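Local atomic coordinates of arylesterase (PDB entry 5L2P), a protein that hydrolyses a broad range of aryl esters and organophosphates such as phenyl acetate and paraoxon, as a serine esterase of the GDXG lipolytic family. Residues M79-G84 and I110-R115; A85-S90 and R115-Y120; T165-R170 and S238-A243; E249-R254 and N279-L284. All coordinates share one frame; numbering follows the deposited sequence.

Contact 1 (M79-G84 and I110-R115); sequences MHFHGG and ISVDYR
M79 and H80 pair in parallel with I110 and S111 as neighbouring strands of the central sheet, and the loops beyond them meet through H82 and Y114. The strands belong to one beta-alpha-beta unit of the alpha/beta-hydrolase fold. H80 sits between two backbone bonds: its N donates to I110 O at 2.8 Å, while its O accepts from V112 N at 3.1 Å. On the face bearing M79, the methionine chain bends at chi2 and chi3 and brings CE to V112 CG2 (3.8 Å); V112 CG2 also lies at the edge of the F81 ring, near its plane, 3.9 Å from F81 CE1.

Past the strands, the rings of H82 and Y114 form an offset stack, nearly parallel at 11° with centroids 4.3 Å apart. Y114 OH gives a hydrogen bond to H82 O, reaching it from above the carbonyl plane. H82 ND1 donates to G83 O (2.7 Å) almost in the ring plane, which fixes the turn of the imidazole. H82, G83 and G84 form the HGG motif, by similarity part of the oxyanion hole. Helix 157-171 packs on F81 and Y114, as does helix 124-138, while strand 61-68 flanks I110–V112.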
loop_
_atom_site.group_PDB
_atom_site.type_symbol
_atom_site.label_atom_id
_atom_site.label_comp_id
_atom_site.label_asym_id
_atom_site.label_seq_id
_atom_site.Cartn_x
_atom_site.Cartn_y
_atom_site.Cartn_z
ATOM N N MET A 79 -15.576 0.958 -30.384
ATOM C CA MET A 79 -14.355 0.625 -31.099
ATOM C C MET A 79 -13.461 -0.167 -30.166
ATOM O O MET A 79 -13.150 0.292 -29.056
ATOM C CB MET A 79 -13.613 1.861 -31.531
ATOM C CG MET A 79 -14.391 2.793 -32.430
ATOM S SD MET A 79 -14.800 2.081 -34.009
ATOM C CE MET A 79 -13.211 1.654 -34.674
ATOM N N HIS A 80 -13.024 -1.339 -30.629
ATOM C CA HIS A 80 -12.249 -2.229 -29.792
ATOM C C HIS A 80 -10.834 -2.380 -30.355
ATOM O O HIS A 80 -10.657 -2.828 -31.474
ATOM C CB HIS A 80 -12.946 -3.585 -29.713
ATOM C CG HIS A 80 -12.211 -4.603 -28.882
ATOM N ND1 HIS A 80 -12.485 -5.953 -28.947
ATOM C CD2 HIS A 80 -11.208 -4.470 -27.977
ATOM C CE1 HIS A 80 -11.696 -6.610 -28.118
ATOM N NE2 HIS A 80 -10.915 -5.732 -27.510
ATOM N N PHE A 81 -9.840 -1.994 -29.562
ATOM C CA PHE A 81 -8.454 -2.154 -29.920
ATOM C C PHE A 81 -7.854 -3.244 -29.041
ATOM O O PHE A 81 -7.896 -3.126 -27.798
ATOM C CB PHE A 81 -7.717 -0.842 -29.704
ATOM C CG PHE A 81 -8.428 0.380 -30.253
ATOM C CD1 PHE A 81 -8.997 0.362 -31.497
ATOM C CD2 PHE A 81 -8.475 1.539 -29.527
ATOM C CE1 PHE A 81 -9.608 1.483 -32.024
ATOM C CE2 PHE A 81 -9.084 2.692 -30.040
ATOM C CZ PHE A 81 -9.674 2.647 -31.294
ATOM N N HIS A 82 -7.325 -4.315 -29.658
ATOM C CA HIS A 82 -6.735 -5.421 -28.892
ATOM C C HIS A 82 -5.419 -5.042 -28.240
ATOM O O HIS A 82 -4.793 -4.072 -28.628
ATOM C CB HIS A 82 -6.512 -6.655 -29.800
ATOM C CG HIS A 82 -5.463 -6.448 -30.851
ATOM N ND1 HIS A 82 -4.127 -6.656 -30.610
ATOM C CD2 HIS A 82 -5.550 -6.028 -32.139
ATOM C CE1 HIS A 82 -3.433 -6.384 -31.707
ATOM N NE2 HIS A 82 -4.272 -6.008 -32.647
ATOM N N GLY A 83 -5.005 -5.817 -27.250
ATOM C CA GLY A 83 -3.698 -5.663 -26.613
ATOM C C GLY A 83 -2.637 -6.583 -27.240
ATOM O O GLY A 83 -2.835 -7.127 -28.331
ATOM N N GLY A 84 -1.529 -6.768 -26.533
ATOM C CA GLY A 84 -0.404 -7.533 -27.029
ATOM C C GLY A 84 0.890 -6.736 -27.150
ATOM O O GLY A 84 1.736 -7.032 -28.020
ATOM N N ILE A 110 -16.767 -2.811 -33.283
ATOM C CA ILE A 110 -15.815 -2.909 -34.390
ATOM C C ILE A 110 -14.402 -3.093 -33.843
ATOM O O ILE A 110 -13.856 -2.208 -33.159
ATOM C CB ILE A 110 -15.845 -1.661 -35.292
ATOM C CG1 ILE A 110 -17.227 -1.519 -35.917
ATOM C CG2 ILE A 110 -14.748 -1.725 -36.354
ATOM C CD1 ILE A 110 -17.389 -0.270 -36.777
ATOM N N SER A 111 -13.814 -4.247 -34.151
ATOM C CA SER A 111 -12.480 -4.580 -33.690
ATOM C C SER A 111 -11.487 -4.209 -34.799
ATOM O O SER A 111 -11.759 -4.466 -35.984
ATOM C CB SER A 111 -12.424 -6.062 -33.392
ATOM O OG SER A 111 -11.195 -6.434 -32.809
ATOM N N VAL A 112 -10.356 -3.602 -34.433
ATOM C CA VAL A 112 -9.386 -3.125 -35.414
ATOM C C VAL A 112 -8.060 -3.919 -35.384
ATOM O O VAL A 112 -7.492 -4.153 -34.300
ATOM C CB VAL A 112 -9.078 -1.640 -35.194
ATOM C CG1 VAL A 112 -8.235 -1.075 -36.342
ATOM C CG2 VAL A 112 -10.370 -0.842 -35.035
ATOM N N ASP A 113 -7.587 -4.338 -36.552
ATOM C CA ASP A 113 -6.233 -4.914 -36.701
ATOM C C ASP A 113 -5.188 -3.869 -37.056
ATOM O O ASP A 113 -4.705 -3.842 -38.178
ATOM C CB ASP A 113 -6.216 -6.016 -37.784
ATOM C CG ASP A 113 -6.212 -7.388 -37.219
ATOM O OD1 ASP A 113 -5.925 -7.565 -36.005
ATOM O OD2 ASP A 113 -6.473 -8.285 -38.023
ATOM N N TYR A 114 -4.850 -3.015 -36.098
ATOM C CA TYR A 114 -3.853 -1.964 -36.314
ATOM C C TYR A 114 -2.497 -2.586 -36.552
ATOM O O TYR A 114 -2.210 -3.688 -36.100
ATOM C CB TYR A 114 -3.812 -0.973 -35.113
ATOM C CG TYR A 114 -3.560 -1.632 -33.779
ATOM C CD1 TYR A 114 -2.261 -1.880 -33.345
ATOM C CD2 TYR A 114 -4.615 -2.036 -32.965
ATOM C CE1 TYR A 114 -2.019 -2.509 -32.141
ATOM C CE2 TYR A 114 -4.383 -2.661 -31.736
ATOM C CZ TYR A 114 -3.089 -2.895 -31.334
ATOM O OH TYR A 114 -2.838 -3.490 -30.138
ATOM N N ARG A 115 -1.644 -1.850 -37.249
ATOM C CA ARG A 115 -0.290 -2.339 -37.549
ATOM C C ARG A 115 0.594 -2.379 -36.317
ATOM O O ARG A 115 0.539 -1.474 -35.477
ATOM C CB ARG A 115 0.367 -1.495 -38.634
ATOM C CG ARG A 115 -0.161 -1.785 -40.015
ATOM C CD ARG A 115 0.406 -0.808 -41.027
ATOM N NE ARG A 115 -0.260 0.467 -40.974
ATOM C CZ ARG A 115 -0.020 1.498 -41.781
ATOM N NH1 ARG A 115 0.869 1.408 -42.736
ATOM N NH2 ARG A 115 -0.701 2.626 -41.629
#

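Contact 2 (A85-S90 and R115-Y120); sequences AWILGS and RLAPEY
W86 and I87 meet L116 and A117 where two loops run side by side at the end of the sheet in the alpha/beta-hydrolase fold, one leading from strand 77-81 to helix 95-105, the other from strand 108-112 to helix 124-138. Neither has regular secondary structure here. The 85-90 loop directly follows H82-G84, by similarity part of the oxyanion hole.

The polar part is backbone to backbone. A117 N donates to W86 O at 2.8 Å, with an angle of 151° at the hydrogen. One residue on, I87 CA approaches A117 O at 3.3 Å in a CA-H...O contact, so the two loops touch through the peptide groups on either side of A117.

The apolar part is carried mainly by L116, whose side chain points at the opposite loop. Its CG lies anti to the carbonyl carbon (chi1 -55°), and the two methyls divide the work: CD1 rests against the backbone at L88 CA (3.8 Å) and G89 O (3.7 Å), whereas CD2 lies nearer the W86 carbonyl. I87 adds its CG2 methyl, 4.0 Å from A117 CB. The peptide bond before P118 is cis, and Y120 N closes back onto L116 O at 2.9 Å.

Partners outside hold several of the other groups. The W86 indole donates from NE1 to N160 and stacks on Y217, while I87 O accepts from R31 and G89 N donates to N35 of helix 27-39.

With one conventional hydrogen bond, one CA-H...O contact and otherwise methyl groups packed on backbone or on each other, the join depends on the course of the two main chains and the shape of L116 more than on paired side-chain polar groups.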
loop_
_atom_site.group_PDB
_atom_site.type_symbol
_atom_site.label_atom_id
_atom_site.label_comp_id
_atom_site.label_asym_id
_atom_site.label_seq_id
_atom_site.Cartn_x
_atom_site.Cartn_y
_atom_site.Cartn_z
ATOM N N ALA A 85 1.060 -5.725 -26.288
ATOM C CA ALA A 85 2.320 -5.008 -26.174
ATOM C C ALA A 85 2.825 -4.405 -27.480
ATOM O O ALA A 85 4.041 -4.310 -27.717
ATOM C CB ALA A 85 3.371 -5.910 -25.584
ATOM N N TRP A 86 1.885 -3.956 -28.309
ATOM C CA TRP A 86 2.191 -3.324 -29.593
ATOM C C TRP A 86 2.916 -4.248 -30.605
ATOM O O TRP A 86 3.171 -3.797 -31.718
ATOM C CB TRP A 86 3.009 -2.043 -29.403
ATOM C CG TRP A 86 2.475 -1.054 -28.450
ATOM C CD1 TRP A 86 1.388 -0.232 -28.625
ATOM C CD2 TRP A 86 3.000 -0.736 -27.174
ATOM N NE1 TRP A 86 1.195 0.579 -27.517
ATOM C CE2 TRP A 86 2.182 0.301 -26.614
ATOM C CE3 TRP A 86 4.067 -1.209 -26.444
ATOM C CZ2 TRP A 86 2.425 0.856 -25.351
ATOM C CZ3 TRP A 86 4.307 -0.660 -25.199
ATOM C CH2 TRP A 86 3.493 0.366 -24.665
ATOM N N ILE A 87 3.210 -5.502 -30.225
ATOM C CA ILE A 87 4.001 -6.404 -31.059
ATOM C C ILE A 87 3.308 -7.718 -31.428
ATOM O O ILE A 87 3.793 -8.460 -32.279
ATOM C CB ILE A 87 5.346 -6.735 -30.406
ATOM C CG1 ILE A 87 5.170 -7.370 -29.030
ATOM C CG2 ILE A 87 6.199 -5.484 -30.300
ATOM C CD1 ILE A 87 6.485 -7.912 -28.453
ATOM N N LEU A 88 2.186 -8.021 -30.774
ATOM C CA LEU A 88 1.397 -9.190 -31.113
ATOM C C LEU A 88 -0.073 -8.980 -30.786
ATOM O O LEU A 88 -0.478 -7.903 -30.437
ATOM C CB LEU A 88 1.951 -10.429 -30.427
ATOM C CG LEU A 88 2.051 -10.476 -28.904
ATOM C CD1 LEU A 88 0.741 -10.853 -28.206
ATOM C CD2 LEU A 88 3.126 -11.529 -28.609
ATOM N N GLY A 89 -0.881 -10.022 -30.973
ATOM C CA GLY A 89 -2.323 -9.949 -30.824
ATOM C C GLY A 89 -3.005 -9.558 -32.122
ATOM O O GLY A 89 -2.366 -9.136 -33.096
ATOM N N SER A 90 -4.324 -9.671 -32.120
ATOM C CA SER A 90 -5.112 -9.356 -33.306
ATOM C C SER A 90 -6.598 -9.314 -32.949
ATOM O O SER A 90 -6.972 -9.468 -31.779
ATOM C CB SER A 90 -4.891 -10.425 -34.424
ATOM O OG SER A 90 -5.404 -11.677 -34.025
ATOM N N ARG A 115 -1.644 -1.850 -37.249
ATOM C CA ARG A 115 -0.290 -2.339 -37.549
ATOM C C ARG A 115 0.594 -2.379 -36.317
ATOM O O ARG A 115 0.539 -1.474 -35.477
ATOM C CB ARG A 115 0.367 -1.495 -38.634
ATOM C CG ARG A 115 -0.161 -1.785 -40.015
ATOM C CD ARG A 115 0.406 -0.808 -41.027
ATOM N NE ARG A 115 -0.260 0.467 -40.974
ATOM C CZ ARG A 115 -0.020 1.498 -41.781
ATOM N NH1 ARG A 115 0.869 1.408 -42.736
ATOM N NH2 ARG A 115 -0.701 2.626 -41.629
ATOM N N LEU A 116 1.434 -3.409 -36.266
ATOM C CA LEU A 116 2.226 -3.750 -35.097
ATOM C C LEU A 116 3.727 -3.504 -35.277
ATOM O O LEU A 116 4.247 -3.510 -36.412
ATOM C CB LEU A 116 2.032 -5.235 -34.757
ATOM C CG LEU A 116 0.587 -5.701 -34.557
ATOM C CD1 LEU A 116 0.556 -7.181 -34.254
ATOM C CD2 LEU A 116 -0.090 -4.923 -33.440
ATOM N N ALA A 117 4.418 -3.288 -34.150
ATOM C CA ALA A 117 5.881 -3.255 -34.125
ATOM C C ALA A 117 6.422 -4.687 -34.059
ATOM O O ALA A 117 5.672 -5.608 -33.732
ATOM C CB ALA A 117 6.356 -2.472 -32.928
ATOM N N PRO A 118 7.710 -4.899 -34.391
ATOM C CA PRO A 118 8.713 -3.950 -34.864
ATOM C C PRO A 118 8.587 -3.490 -36.336
ATOM O O PRO A 118 9.337 -2.618 -36.756
ATOM C CB PRO A 118 10.016 -4.740 -34.692
ATOM C CG PRO A 118 9.637 -6.137 -34.985
ATOM C CD PRO A 118 8.242 -6.282 -34.413
ATOM N N GLU A 119 7.654 -4.045 -37.093
ATOM C CA GLU A 119 7.511 -3.680 -38.502
ATOM C C GLU A 119 7.106 -2.209 -38.603
ATOM O O GLU A 119 7.682 -1.461 -39.360
ATOM C CB GLU A 119 6.461 -4.564 -39.199
ATOM C CG GLU A 119 6.849 -6.040 -39.277
ATOM C CD GLU A 119 6.354 -6.883 -38.096
ATOM O OE1 GLU A 119 6.116 -6.325 -36.986
ATOM O OE2 GLU A 119 6.244 -8.118 -38.254
ATOM N N TYR A 120 6.102 -1.809 -37.842
ATOM C CA TYR A 120 5.607 -0.441 -37.854
ATOM C C TYR A 120 5.693 0.138 -36.450
ATOM O O TYR A 120 5.017 -0.325 -35.518
ATOM C CB TYR A 120 4.175 -0.404 -38.338
ATOM C CG TYR A 120 4.027 -0.895 -39.747
ATOM C CD1 TYR A 120 3.782 -2.262 -40.008
ATOM C CD2 TYR A 120 4.138 -0.020 -40.828
ATOM C CE1 TYR A 120 3.632 -2.724 -41.296
ATOM C CE2 TYR A 120 4.001 -0.482 -42.128
ATOM C CZ TYR A 120 3.737 -1.829 -42.359
ATOM O OH TYR A 120 3.585 -2.291 -43.655
#

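Contact 3 (T165-R170 and S238-A243); sequences TSLLAR and SNLPQA
R170 and L240 carry most of this contact, with S166 beside them, where helix 157-171 of the alpha/beta-hydrolase fold packs against the loop that enters sheet strand 242-248. This helix follows S156, the inferred nucleophile, but the contact lies at its far end, away from the annotated active site.

R170 runs out from the helix with CG anti to the backbone N (chi1 -174°) and then bends at chi3, which turns the guanidinium toward the loop. NH1 donates to S238 O, and the oxygen lies close to the guanidinium plane while the donor lies in the carbonyl plane. The same NH1 also bonds to D236 O, so two backbone carbonyls of the incoming loop share one nitrogen. The aliphatic part is used as well: R170 CD passes N239 CB at 4.1 Å.

L240 packs alongside, its CG 4.0 Å from R170 NH1. Its CD2 methyl sits against the helix backbone at S166 O and reaches L167 CD2 at 4.2 Å, the two leucines crossing at an angle. L240 also packs on Y260 and L264 of helix 254-266, and so touches both helices.

S166 turns its side chain toward P241. Its hydroxyl hydrogen-bonds to V162 O, one turn earlier in the helix, and S166 OG lies 3.7 Å from P241 CG.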
loop_
_atom_site.group_PDB
_atom_site.type_symbol
_atom_site.label_atom_id
_atom_site.label_comp_id
_atom_site.label_asym_id
_atom_site.label_seq_id
_atom_site.Cartn_x
_atom_site.Cartn_y
_atom_site.Cartn_z
ATOM N N THR A 165 -5.725 7.811 -28.344
ATOM C CA THR A 165 -6.810 8.179 -29.229
ATOM C C THR A 165 -7.660 9.303 -28.717
ATOM O O THR A 165 -8.179 10.088 -29.495
ATOM C CB THR A 165 -7.748 6.963 -29.334
ATOM O OG1 THR A 165 -7.111 5.949 -30.130
ATOM C CG2 THR A 165 -9.098 7.281 -29.898
ATOM N N SER A 166 -7.906 9.297 -27.419
ATOM C CA SER A 166 -8.735 10.326 -26.784
ATOM C C SER A 166 -8.071 11.698 -26.885
ATOM O O SER A 166 -8.751 12.703 -27.030
ATOM C CB SER A 166 -8.957 9.999 -25.315
ATOM O OG SER A 166 -9.795 8.872 -25.167
ATOM N N LEU A 167 -6.745 11.725 -26.810
ATOM C CA LEU A 167 -5.999 12.964 -26.979
ATOM C C LEU A 167 -6.045 13.493 -28.398
ATOM O O LEU A 167 -6.172 14.716 -28.604
ATOM C CB LEU A 167 -4.537 12.760 -26.585
ATOM C CG LEU A 167 -4.255 12.384 -25.124
ATOM C CD1 LEU A 167 -2.763 12.103 -24.916
ATOM C CD2 LEU A 167 -4.722 13.532 -24.256
ATOM N N LEU A 168 -5.930 12.588 -29.382
ATOM C CA LEU A 168 -6.099 12.946 -30.784
ATOM C C LEU A 168 -7.527 13.384 -31.057
ATOM O O LEU A 168 -7.760 14.287 -31.868
ATOM C CB LEU A 168 -5.775 11.772 -31.692
ATOM C CG LEU A 168 -4.308 11.429 -31.871
ATOM C CD1 LEU A 168 -4.161 10.246 -32.799
ATOM C CD2 LEU A 168 -3.557 12.599 -32.458
ATOM N N ALA A 169 -8.480 12.731 -30.404
ATOM C CA ALA A 169 -9.890 13.044 -30.620
ATOM C C ALA A 169 -10.168 14.464 -30.168
ATOM O O ALA A 169 -10.888 15.206 -30.824
ATOM C CB ALA A 169 -10.788 12.077 -29.860
ATOM N N ARG A 170 -9.554 14.844 -29.049
ATOM C CA ARG A 170 -9.692 16.182 -28.506
ATOM C C ARG A 170 -9.007 17.225 -29.383
ATOM O O ARG A 170 -9.576 18.270 -29.646
ATOM C CB ARG A 170 -9.141 16.237 -27.085
ATOM C CG ARG A 170 -9.375 17.564 -26.407
ATOM C CD ARG A 170 -8.725 17.583 -25.036
ATOM N NE ARG A 170 -7.272 17.500 -25.137
ATOM C CZ ARG A 170 -6.456 17.332 -24.107
ATOM N NH1 ARG A 170 -6.928 17.184 -22.879
ATOM N NH2 ARG A 170 -5.153 17.287 -24.307
ATOM N N SER A 238 -8.024 17.346 -19.380
ATOM C CA SER A 238 -9.440 17.744 -19.289
ATOM C C SER A 238 -10.107 17.643 -20.661
ATOM O O SER A 238 -9.428 17.516 -21.668
ATOM C CB SER A 238 -9.558 19.174 -18.767
ATOM O OG SER A 238 -9.057 20.104 -19.730
ATOM N N ASN A 239 -11.438 17.757 -20.684
ATOM C CA ASN A 239 -12.230 17.684 -21.913
ATOM C C ASN A 239 -11.989 16.391 -22.684
ATOM O O ASN A 239 -11.979 16.363 -23.905
ATOM C CB ASN A 239 -11.948 18.895 -22.811
ATOM C CG ASN A 239 -12.454 20.191 -22.218
ATOM O OD1 ASN A 239 -13.492 20.229 -21.547
ATOM N ND2 ASN A 239 -11.740 21.282 -22.504
ATOM N N LEU A 240 -11.776 15.324 -21.941
ATOM C CA LEU A 240 -11.645 14.025 -22.489
ATOM C C LEU A 240 -12.927 13.290 -22.168
ATOM O O LEU A 240 -13.679 13.708 -21.286
ATOM C CB LEU A 240 -10.433 13.303 -21.892
ATOM C CG LEU A 240 -9.072 13.818 -22.352
ATOM C CD1 LEU A 240 -7.991 13.025 -21.643
ATOM C CD2 LEU A 240 -8.888 13.674 -23.850
ATOM N N PRO A 241 -13.170 12.163 -22.873
ATOM C CA PRO A 241 -14.433 11.481 -22.673
ATOM C C PRO A 241 -14.555 10.868 -21.274
ATOM O O PRO A 241 -13.568 10.484 -20.662
ATOM C CB PRO A 241 -14.459 10.414 -23.789
ATOM C CG PRO A 241 -13.125 10.385 -24.385
ATOM C CD PRO A 241 -12.396 11.618 -24.003
ATOM N N GLN A 242 -15.778 10.783 -20.807
ATOM C CA GLN A 242 -16.100 10.022 -19.618
ATOM C C GLN A 242 -15.387 8.644 -19.640
ATOM O O GLN A 242 -15.478 7.884 -20.653
ATOM C CB GLN A 242 -17.628 9.866 -19.602
ATOM C CG GLN A 242 -18.204 9.059 -18.462
ATOM C CD GLN A 242 -19.726 8.977 -18.543
ATOM O OE1 GLN A 242 -20.330 9.359 -19.560
ATOM N NE2 GLN A 242 -20.355 8.492 -17.464
ATOM N N ALA A 243 -14.714 8.306 -18.541
ATOM C CA ALA A 243 -13.840 7.135 -18.502
ATOM C C ALA A 243 -14.252 6.019 -17.549
ATOM O O ALA A 243 -14.722 6.272 -16.460
ATOM C CB ALA A 243 -12.427 7.565 -18.168
#

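Contact 4 (E249-R254 and N279-L284); sequences EYDPLR and NVHAFL
D251 and H281 form the Asp-His pair of the inferred Ser-His-Asp catalytic triad of this alpha/beta-hydrolase, brought together by the loop after strand 242-248 and the loop around N279–L284. Both residues are inferred to be active-site residues, as is S156.

The imidazole is held at both nitrogens. ND1 of H281 donates to D251 OD2 at 2.9 Å, the oxygen lying close to the ring plane but the donor standing above the carboxylate plane; ring and carboxylate are 81° apart. On its other side NE2 bonds to S156 OG. D251 reaches the histidine with CG anti to its own backbone N (chi1 -177°).

The second carboxylate oxygen is used too: D251 OD1 accepts from L253 N at 2.9 Å, a capping bond before the helix that follows. R254 N closes the type I turn onto D251 O. Thus both carboxylate oxygens have a donor, and the backbone of the turn holds the aspartate in position.

Farther back, Y250 N donates to N279 O at 3.0 Å, which joins the two loops through their main chains. E249 OE1 accepts from G278 N, and its OE2 makes a salt bridge to R197 of a neighbouring subunit; N279 ND2 donates to N277 O.

L253 adds an apolar neighbour to the imidazole, its CD1 methyl 3.8 Å from H281 CE1.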
loop_
_atom_site.group_PDB
_atom_site.type_symbol
_atom_site.label_atom_id
_atom_site.label_comp_id
_atom_site.label_asym_id
_atom_site.label_seq_id
_atom_site.Cartn_x
_atom_site.Cartn_y
_atom_site.Cartn_z
ATOM N N GLU A 249 -5.049 -6.083 -9.298
ATOM C CA GLU A 249 -4.206 -5.950 -8.108
ATOM C C GLU A 249 -2.759 -6.394 -8.282
ATOM O O GLU A 249 -1.820 -5.706 -7.832
ATOM C CB GLU A 249 -4.860 -6.691 -6.931
ATOM C CG GLU A 249 -4.137 -6.608 -5.610
ATOM C CD GLU A 249 -4.840 -7.384 -4.536
ATOM O OE1 GLU A 249 -5.775 -8.143 -4.915
ATOM O OE2 GLU A 249 -4.485 -7.222 -3.312
ATOM N N TYR A 250 -2.545 -7.532 -8.915
ATOM C CA TYR A 250 -1.170 -8.073 -9.050
ATOM C C TYR A 250 -0.653 -7.916 -10.482
ATOM O O TYR A 250 -0.126 -8.839 -11.086
ATOM C CB TYR A 250 -1.154 -9.523 -8.574
ATOM C CG TYR A 250 -1.464 -9.593 -7.104
ATOM C CD1 TYR A 250 -0.568 -9.103 -6.152
ATOM C CD2 TYR A 250 -2.678 -10.082 -6.673
ATOM C CE1 TYR A 250 -0.881 -9.130 -4.811
ATOM C CE2 TYR A 250 -2.983 -10.131 -5.327
ATOM C CZ TYR A 250 -2.074 -9.651 -4.406
ATOM O OH TYR A 250 -2.345 -9.659 -3.073
ATOM N N ASP A 251 -0.833 -6.705 -10.994
ATOM C CA ASP A 251 -0.448 -6.279 -12.303
ATOM C C ASP A 251 0.591 -5.198 -12.110
ATOM O O ASP A 251 0.388 -4.283 -11.321
ATOM C CB ASP A 251 -1.678 -5.713 -12.989
ATOM C CG ASP A 251 -1.429 -5.274 -14.445
ATOM O OD1 ASP A 251 -0.260 -5.083 -14.862
ATOM O OD2 ASP A 251 -2.459 -5.116 -15.154
ATOM N N PRO A 252 1.721 -5.295 -12.813
ATOM C CA PRO A 252 2.716 -4.225 -12.643
ATOM C C PRO A 252 2.220 -2.847 -13.100
ATOM O O PRO A 252 2.712 -1.847 -12.642
ATOM C CB PRO A 252 3.919 -4.718 -13.470
ATOM C CG PRO A 252 3.350 -5.713 -14.413
ATOM C CD PRO A 252 2.223 -6.365 -13.668
ATOM N N LEU A 253 1.254 -2.805 -13.987
ATOM C CA LEU A 253 0.747 -1.567 -14.555
ATOM C C LEU A 253 -0.392 -1.007 -13.713
ATOM O O LEU A 253 -1.001 0.005 -14.114
ATOM C CB LEU A 253 0.217 -1.800 -16.003
ATOM C CG LEU A 253 1.150 -2.431 -17.027
ATOM C CD1 LEU A 253 0.420 -2.602 -18.357
ATOM C CD2 LEU A 253 2.414 -1.606 -17.216
ATOM N N ARG A 254 -0.712 -1.670 -12.592
ATOM C CA ARG A 254 -1.829 -1.244 -11.738
ATOM C C ARG A 254 -1.762 0.214 -11.335
ATOM O O ARG A 254 -2.722 0.950 -11.499
ATOM C CB ARG A 254 -1.887 -2.113 -10.492
ATOM C CG ARG A 254 -3.038 -1.836 -9.518
ATOM C CD ARG A 254 -2.801 -2.533 -8.171
ATOM N NE ARG A 254 -1.748 -1.864 -7.412
ATOM C CZ ARG A 254 -1.104 -2.373 -6.383
ATOM N NH1 ARG A 254 -1.374 -3.589 -5.960
ATOM N NH2 ARG A 254 -0.177 -1.638 -5.766
ATOM N N ASN A 279 -6.166 -10.910 -9.055
ATOM C CA ASN A 279 -5.973 -11.125 -10.462
ATOM C C ASN A 279 -4.761 -10.457 -10.991
ATOM O O ASN A 279 -4.309 -9.464 -10.446
ATOM C CB ASN A 279 -7.180 -10.688 -11.262
ATOM C CG ASN A 279 -8.288 -11.740 -11.261
ATOM O OD1 ASN A 279 -8.412 -12.569 -12.189
ATOM N ND2 ASN A 279 -9.027 -11.771 -10.186
ATOM N N VAL A 280 -4.205 -11.078 -12.030
ATOM C CA VAL A 280 -3.009 -10.581 -12.667
ATOM C C VAL A 280 -3.421 -9.797 -13.896
ATOM O O VAL A 280 -4.592 -9.616 -14.158
ATOM C CB VAL A 280 -2.015 -11.725 -12.993
ATOM C CG1 VAL A 280 -1.601 -12.432 -11.702
ATOM C CG2 VAL A 280 -2.574 -12.686 -14.042
ATOM N N HIS A 281 -2.444 -9.298 -14.621
ATOM C CA HIS A 281 -2.698 -8.478 -15.794
ATOM C C HIS A 281 -3.655 -9.145 -16.777
ATOM O O HIS A 281 -3.490 -10.310 -17.146
ATOM C CB HIS A 281 -1.377 -8.174 -16.475
ATOM C CG HIS A 281 -1.508 -7.401 -17.742
ATOM N ND1 HIS A 281 -1.798 -6.054 -17.775
ATOM C CD2 HIS A 281 -1.378 -7.788 -19.031
ATOM C CE1 HIS A 281 -1.833 -5.643 -19.028
ATOM N NE2 HIS A 281 -1.595 -6.680 -19.812
ATOM N N ALA A 282 -4.667 -8.382 -17.173
ATOM C CA ALA A 282 -5.672 -8.831 -18.174
ATOM C C ALA A 282 -6.552 -10.008 -17.711
ATOM O O ALA A 282 -7.267 -10.564 -18.486
ATOM C CB ALA A 282 -4.993 -9.110 -19.488
ATOM N N PHE A 283 -6.508 -10.337 -16.429
ATOM C CA PHE A 283 -7.333 -11.389 -15.837
ATOM C C PHE A 283 -7.028 -12.766 -16.421
ATOM O O PHE A 283 -7.869 -13.634 -16.469
ATOM C CB PHE A 283 -8.821 -11.023 -15.916
ATOM C CG PHE A 283 -9.085 -9.548 -15.681
ATOM C CD1 PHE A 283 -8.795 -8.948 -14.475
ATOM C CD2 PHE A 283 -9.570 -8.744 -16.705
ATOM C CE1 PHE A 283 -9.000 -7.592 -14.266
ATOM C CE2 PHE A 283 -9.772 -7.385 -16.511
ATOM C CZ PHE A 283 -9.484 -6.809 -15.283
ATOM N N LEU A 284 -5.774 -12.962 -16.816
ATOM C CA LEU A 284 -5.312 -14.219 -17.363
ATOM C C LEU A 284 -5.340 -15.332 -16.342
ATOM O O LEU A 284 -4.987 -15.132 -15.176
ATOM C CB LEU A 284 -3.914 -14.034 -17.941
ATOM C CG LEU A 284 -4.051 -13.357 -19.315
ATOM C CD1 LEU A 284 -2.869 -12.438 -19.609
ATOM C CD2 LEU A 284 -4.262 -14.381 -20.448
#

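Along the chain, contacts 1 and 2 interleave, their segments alternating and sharing R115; contact 3 follows, and contact 4 comes last. Contacts 1 and 2 touch, with centres about 11 Å apart: the strand pair of contact 1 runs directly into the loops of contact 2. Contact 3 reaches the same sheet as contact 1, through strand 242-248, and F81 touches T165 of helix 157-171, although their centres are about 18 Å apart. Contact 4 stands about 20 Å from contact 1 between centres, yet their nearest atoms are about 7 Å apart. The loops with D251 and H281 thus lie close to the probable oxyanion-hole loop, while contact 3 lies away from the active-site residues, its centre about 25 Å from that of contact 4.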